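Local structure of 2-oxoglutarate dehydrogenase E3 component (Thermus thermophilus, 2YQU) at residues A191-L203 / F218-V231. The protein probably uses bound FAD and a redox-active disulfide to reoxidise protein-bound dihydrolipoamide, passing the electrons to NAD(+). Sequence-based numbering, arbitrary orientation.
Sequences AEVIVLEYMDRIL and FKKQGLTIRTGVRV
Ile225 lays its CD1 against Val195, 3.7 Å from Val195 CB, the two side chains lying side by side on one face of the sheet. On that face Ile202 crosses Ile225 at about a right angle, with 3.7 Å between the two CG2 atoms, while CD1 of Ile202 reaches the ring edge of Phe218. The other face carries Ile194 beside Thr224 and Leu196 beside Arg226, whose guanidinium pairs with Glu249. Strands 192-196 and 224-226 run parallel, 13° apart, joined by backbone hydrogen bonds such as Arg226 N to Val195 O, 2.9 Å. Beyond the strands, Gly228 N meets Met199 O at 3.1 Å from above the carbonyl plane. Thr227 OG1, between backbone N and carbonyl carbon (chi1 59°), meets a water shared with Asp200 O; Thr227 CG2 lies 4.1 Å from Ile202 CG2. Replacing Thr227 by an alanine removes OG1 and CG2, which would probably cost the water one partner and open a gap beside Ile202. Glu197, which binds NAD(+) in this protein though none is bound to this chain here, holds Met199 N with OE2 (2.9 Å) and Gly175 N with OE1. Strand pairing and apolar packing thus join this Rossmann-type beta-alpha-beta unit, and the carboxylate ties the following turn to the glycine-rich loop.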
# COMPACT_ATOMS: atom_id res chain seq x y z
N ALA A 191 -3.86 -5.76 -28.09
CA ALA A 191 -3.64 -7.12 -28.55
C ALA A 191 -4.81 -8.01 -28.13
O ALA A 191 -5.34 -7.87 -27.02
CB ALA A 191 -2.32 -7.68 -28.01
N GLU A 192 -5.21 -8.90 -29.02
CA GLU A 192 -6.10 -10.00 -28.67
C GLU A 192 -5.19 -11.07 -28.08
O GLU A 192 -4.31 -11.59 -28.76
CB GLU A 192 -6.84 -10.54 -29.90
CG GLU A 192 -7.74 -9.51 -30.57
CD GLU A 192 -8.54 -10.07 -31.74
OE1 GLU A 192 -8.33 -11.24 -32.12
OE2 GLU A 192 -9.39 -9.33 -32.27
N VAL A 193 -5.39 -11.37 -26.80
CA VAL A 193 -4.48 -12.24 -26.06
C VAL A 193 -5.21 -13.51 -25.65
O VAL A 193 -6.32 -13.45 -25.11
CB VAL A 193 -3.91 -11.51 -24.83
CG1 VAL A 193 -2.97 -12.43 -24.04
CG2 VAL A 193 -3.18 -10.25 -25.27
N ILE A 194 -4.59 -14.65 -25.93
CA ILE A 194 -5.08 -15.95 -25.53
C ILE A 194 -4.02 -16.61 -24.66
O ILE A 194 -2.86 -16.67 -25.04
CB ILE A 194 -5.34 -16.85 -26.77
CG1 ILE A 194 -6.39 -16.20 -27.68
CG2 ILE A 194 -5.77 -18.24 -26.33
CD1 ILE A 194 -6.53 -16.88 -29.04
N VAL A 195 -4.43 -17.12 -23.50
CA VAL A 195 -3.52 -17.77 -22.57
C VAL A 195 -3.90 -19.25 -22.51
O VAL A 195 -5.05 -19.58 -22.26
CB VAL A 195 -3.63 -17.14 -21.16
CG1 VAL A 195 -2.73 -17.86 -20.16
CG2 VAL A 195 -3.30 -15.65 -21.21
N LEU A 196 -2.93 -20.12 -22.76
CA LEU A 196 -3.14 -21.57 -22.75
C LEU A 196 -2.38 -22.17 -21.57
O LEU A 196 -1.19 -21.94 -21.42
CB LEU A 196 -2.63 -22.19 -24.05
CG LEU A 196 -3.17 -21.57 -25.34
CD1 LEU A 196 -2.41 -22.09 -26.53
CD2 LEU A 196 -4.65 -21.87 -25.47
N GLU A 197 -3.07 -22.96 -20.76
CA GLU A 197 -2.45 -23.60 -19.59
C GLU A 197 -2.89 -25.07 -19.51
O GLU A 197 -4.07 -25.38 -19.67
CB GLU A 197 -2.81 -22.82 -18.32
CG GLU A 197 -2.38 -23.45 -16.99
CD GLU A 197 -0.93 -23.88 -16.95
OE1 GLU A 197 -0.05 -23.10 -17.36
OE2 GLU A 197 -0.66 -25.02 -16.50
N TYR A 198 -1.93 -25.95 -19.27
CA TYR A 198 -2.17 -27.39 -19.17
C TYR A 198 -2.95 -27.77 -17.91
O TYR A 198 -3.89 -28.57 -17.96
CB TYR A 198 -0.83 -28.13 -19.19
CG TYR A 198 -0.92 -29.62 -18.98
CD1 TYR A 198 -1.49 -30.45 -19.94
CD2 TYR A 198 -0.43 -30.21 -17.82
CE1 TYR A 198 -1.56 -31.83 -19.75
CE2 TYR A 198 -0.51 -31.57 -17.62
CZ TYR A 198 -1.07 -32.38 -18.59
OH TYR A 198 -1.14 -33.74 -18.37
N MET A 199 -2.55 -27.20 -16.78
CA MET A 199 -3.23 -27.43 -15.51
C MET A 199 -4.63 -26.84 -15.53
O MET A 199 -4.96 -26.02 -16.38
CB MET A 199 -2.43 -26.82 -14.37
CG MET A 199 -1.03 -27.41 -14.22
SD MET A 199 -0.10 -26.62 -12.90
CE MET A 199 -0.92 -27.31 -11.50
N ASP A 200 -5.45 -27.24 -14.56
CA ASP A 200 -6.86 -26.85 -14.51
C ASP A 200 -7.11 -25.46 -13.90
O ASP A 200 -8.24 -25.13 -13.56
CB ASP A 200 -7.69 -27.90 -13.74
CG ASP A 200 -7.37 -27.95 -12.25
OD1 ASP A 200 -6.42 -27.26 -11.78
OD2 ASP A 200 -8.02 -28.66 -11.45
N ARG A 201 -6.05 -24.68 -13.77
CA ARG A 201 -6.14 -23.31 -13.25
C ARG A 201 -4.89 -22.51 -13.62
O ARG A 201 -3.87 -23.08 -13.98
CB ARG A 201 -6.29 -23.34 -11.73
CG ARG A 201 -5.11 -23.95 -11.02
CD ARG A 201 -5.38 -24.35 -9.61
NE ARG A 201 -4.12 -24.60 -8.90
CZ ARG A 201 -3.44 -25.75 -8.92
NH1 ARG A 201 -2.31 -25.85 -8.23
NH2 ARG A 201 -3.87 -26.79 -9.62
N ILE A 202 -5.00 -21.19 -13.53
CA ILE A 202 -3.85 -20.31 -13.70
C ILE A 202 -3.26 -19.97 -12.33
O ILE A 202 -3.87 -20.26 -11.30
CB ILE A 202 -4.23 -19.04 -14.48
CG1 ILE A 202 -5.28 -18.20 -13.74
CG2 ILE A 202 -4.75 -19.41 -15.87
CD1 ILE A 202 -5.48 -16.83 -14.35
N LEU A 203 -2.07 -19.37 -12.34
CA LEU A 203 -1.39 -18.94 -11.12
C LEU A 203 -1.39 -20.04 -10.05
O LEU A 203 -1.97 -19.86 -8.98
CB LEU A 203 -2.04 -17.65 -10.60
CG LEU A 203 -2.11 -16.52 -11.63
CD1 LEU A 203 -2.88 -15.34 -11.08
CD2 LEU A 203 -0.72 -16.08 -12.04
N PHE A 218 -9.69 -11.64 -15.48
CA PHE A 218 -8.97 -11.48 -16.73
C PHE A 218 -9.85 -11.79 -17.93
O PHE A 218 -9.69 -11.16 -18.97
CB PHE A 218 -7.70 -12.33 -16.74
CG PHE A 218 -6.67 -11.87 -15.75
CD1 PHE A 218 -6.10 -12.78 -14.86
CD2 PHE A 218 -6.28 -10.54 -15.69
CE1 PHE A 218 -5.14 -12.36 -13.93
CE2 PHE A 218 -5.33 -10.11 -14.76
CZ PHE A 218 -4.76 -11.03 -13.89
N LYS A 219 -10.79 -12.71 -17.77
CA LYS A 219 -11.80 -12.99 -18.80
C LYS A 219 -12.71 -11.77 -18.99
O LYS A 219 -13.01 -11.39 -20.13
CB LYS A 219 -12.64 -14.21 -18.45
CG LYS A 219 -11.97 -15.53 -18.80
CD LYS A 219 -12.83 -16.70 -18.37
CE LYS A 219 -12.08 -18.01 -18.53
NZ LYS A 219 -12.88 -19.15 -18.00
N LYS A 220 -13.14 -11.17 -17.89
CA LYS A 220 -13.97 -9.96 -17.98
C LYS A 220 -13.23 -8.83 -18.68
O LYS A 220 -13.83 -8.09 -19.46
CB LYS A 220 -14.43 -9.50 -16.59
CG LYS A 220 -15.59 -8.52 -16.65
CD LYS A 220 -15.81 -7.83 -15.32
CE LYS A 220 -16.93 -6.78 -15.41
NZ LYS A 220 -18.29 -7.40 -15.34
N GLN A 221 -11.92 -8.72 -18.43
CA GLN A 221 -11.10 -7.67 -19.04
C GLN A 221 -10.91 -7.88 -20.54
O GLN A 221 -10.60 -6.94 -21.26
CB GLN A 221 -9.75 -7.57 -18.32
CG GLN A 221 -9.87 -6.95 -16.93
CD GLN A 221 -8.57 -6.87 -16.14
OE1 GLN A 221 -8.60 -6.52 -14.95
NE2 GLN A 221 -7.45 -7.17 -16.78
N GLY A 222 -11.08 -9.12 -20.99
CA GLY A 222 -11.07 -9.45 -22.40
C GLY A 222 -9.97 -10.39 -22.87
O GLY A 222 -9.81 -10.60 -24.06
N LEU A 223 -9.20 -10.97 -21.95
CA LEU A 223 -8.26 -12.03 -22.31
C LEU A 223 -9.05 -13.31 -22.49
O LEU A 223 -10.07 -13.53 -21.82
CB LEU A 223 -7.21 -12.25 -21.22
CG LEU A 223 -6.08 -11.22 -21.13
CD1 LEU A 223 -6.56 -9.94 -20.45
CD2 LEU A 223 -4.91 -11.81 -20.36
N THR A 224 -8.61 -14.15 -23.41
CA THR A 224 -9.13 -15.51 -23.51
C THR A 224 -8.21 -16.38 -22.66
O THR A 224 -7.01 -16.35 -22.85
CB THR A 224 -9.12 -15.96 -24.97
OG1 THR A 224 -10.07 -15.19 -25.71
CG2 THR A 224 -9.60 -17.40 -25.10
N ILE A 225 -8.79 -17.10 -21.70
CA ILE A 225 -8.04 -18.01 -20.83
C ILE A 225 -8.57 -19.43 -21.03
O ILE A 225 -9.75 -19.70 -20.82
CB ILE A 225 -8.19 -17.63 -19.34
CG1 ILE A 225 -7.90 -16.14 -19.09
CG2 ILE A 225 -7.29 -18.49 -18.46
CD1 ILE A 225 -6.50 -15.71 -19.41
N ARG A 226 -7.68 -20.35 -21.41
CA ARG A 226 -8.07 -21.73 -21.65
C ARG A 226 -7.17 -22.66 -20.85
O ARG A 226 -6.01 -22.87 -21.21
CB ARG A 226 -7.98 -22.07 -23.13
CG ARG A 226 -8.89 -21.23 -23.99
CD ARG A 226 -8.70 -21.49 -25.45
NE ARG A 226 -9.06 -22.87 -25.77
CZ ARG A 226 -8.85 -23.45 -26.94
NH1 ARG A 226 -8.29 -22.79 -27.94
NH2 ARG A 226 -9.23 -24.72 -27.11
N THR A 227 -7.72 -23.21 -19.78
CA THR A 227 -7.01 -24.18 -18.96
C THR A 227 -7.34 -25.60 -19.41
O THR A 227 -8.24 -25.80 -20.24
CB THR A 227 -7.38 -23.99 -17.48
OG1 THR A 227 -8.79 -24.15 -17.30
CG2 THR A 227 -7.09 -22.55 -17.02
N GLY A 228 -6.62 -26.58 -18.88
CA GLY A 228 -6.83 -27.97 -19.26
C GLY A 228 -6.50 -28.28 -20.72
O GLY A 228 -7.08 -29.19 -21.30
N VAL A 229 -5.55 -27.54 -21.29
CA VAL A 229 -5.19 -27.64 -22.70
C VAL A 229 -3.70 -27.95 -22.81
O VAL A 229 -2.86 -27.22 -22.29
CB VAL A 229 -5.51 -26.32 -23.44
CG1 VAL A 229 -4.86 -26.26 -24.81
CG2 VAL A 229 -7.03 -26.13 -23.55
N ARG A 230 -3.38 -29.03 -23.50
CA ARG A 230 -1.98 -29.40 -23.74
C ARG A 230 -1.51 -28.94 -25.12
O ARG A 230 -1.96 -29.44 -26.15
CB ARG A 230 -1.80 -30.92 -23.62
CG ARG A 230 -0.34 -31.34 -23.73
CD ARG A 230 -0.05 -32.71 -23.15
NE ARG A 230 -0.55 -33.78 -24.00
CZ ARG A 230 0.10 -34.28 -25.05
NH1 ARG A 230 1.29 -33.81 -25.42
NH2 ARG A 230 -0.44 -35.26 -25.74
N VAL A 231 -0.56 -28.01 -25.12
CA VAL A 231 0.10 -27.58 -26.34
C VAL A 231 1.10 -28.66 -26.75
O VAL A 231 1.89 -29.13 -25.93
CB VAL A 231 0.82 -26.23 -26.14
CG1 VAL A 231 1.62 -25.86 -27.38
CG2 VAL A 231 -0.19 -25.14 -25.80
O HOH W 1 -8.67 -13.20 -27.03
O HOH W 2 -8.02 -10.55 -25.94
O HOH W 3 -10.11 -22.97 -15.17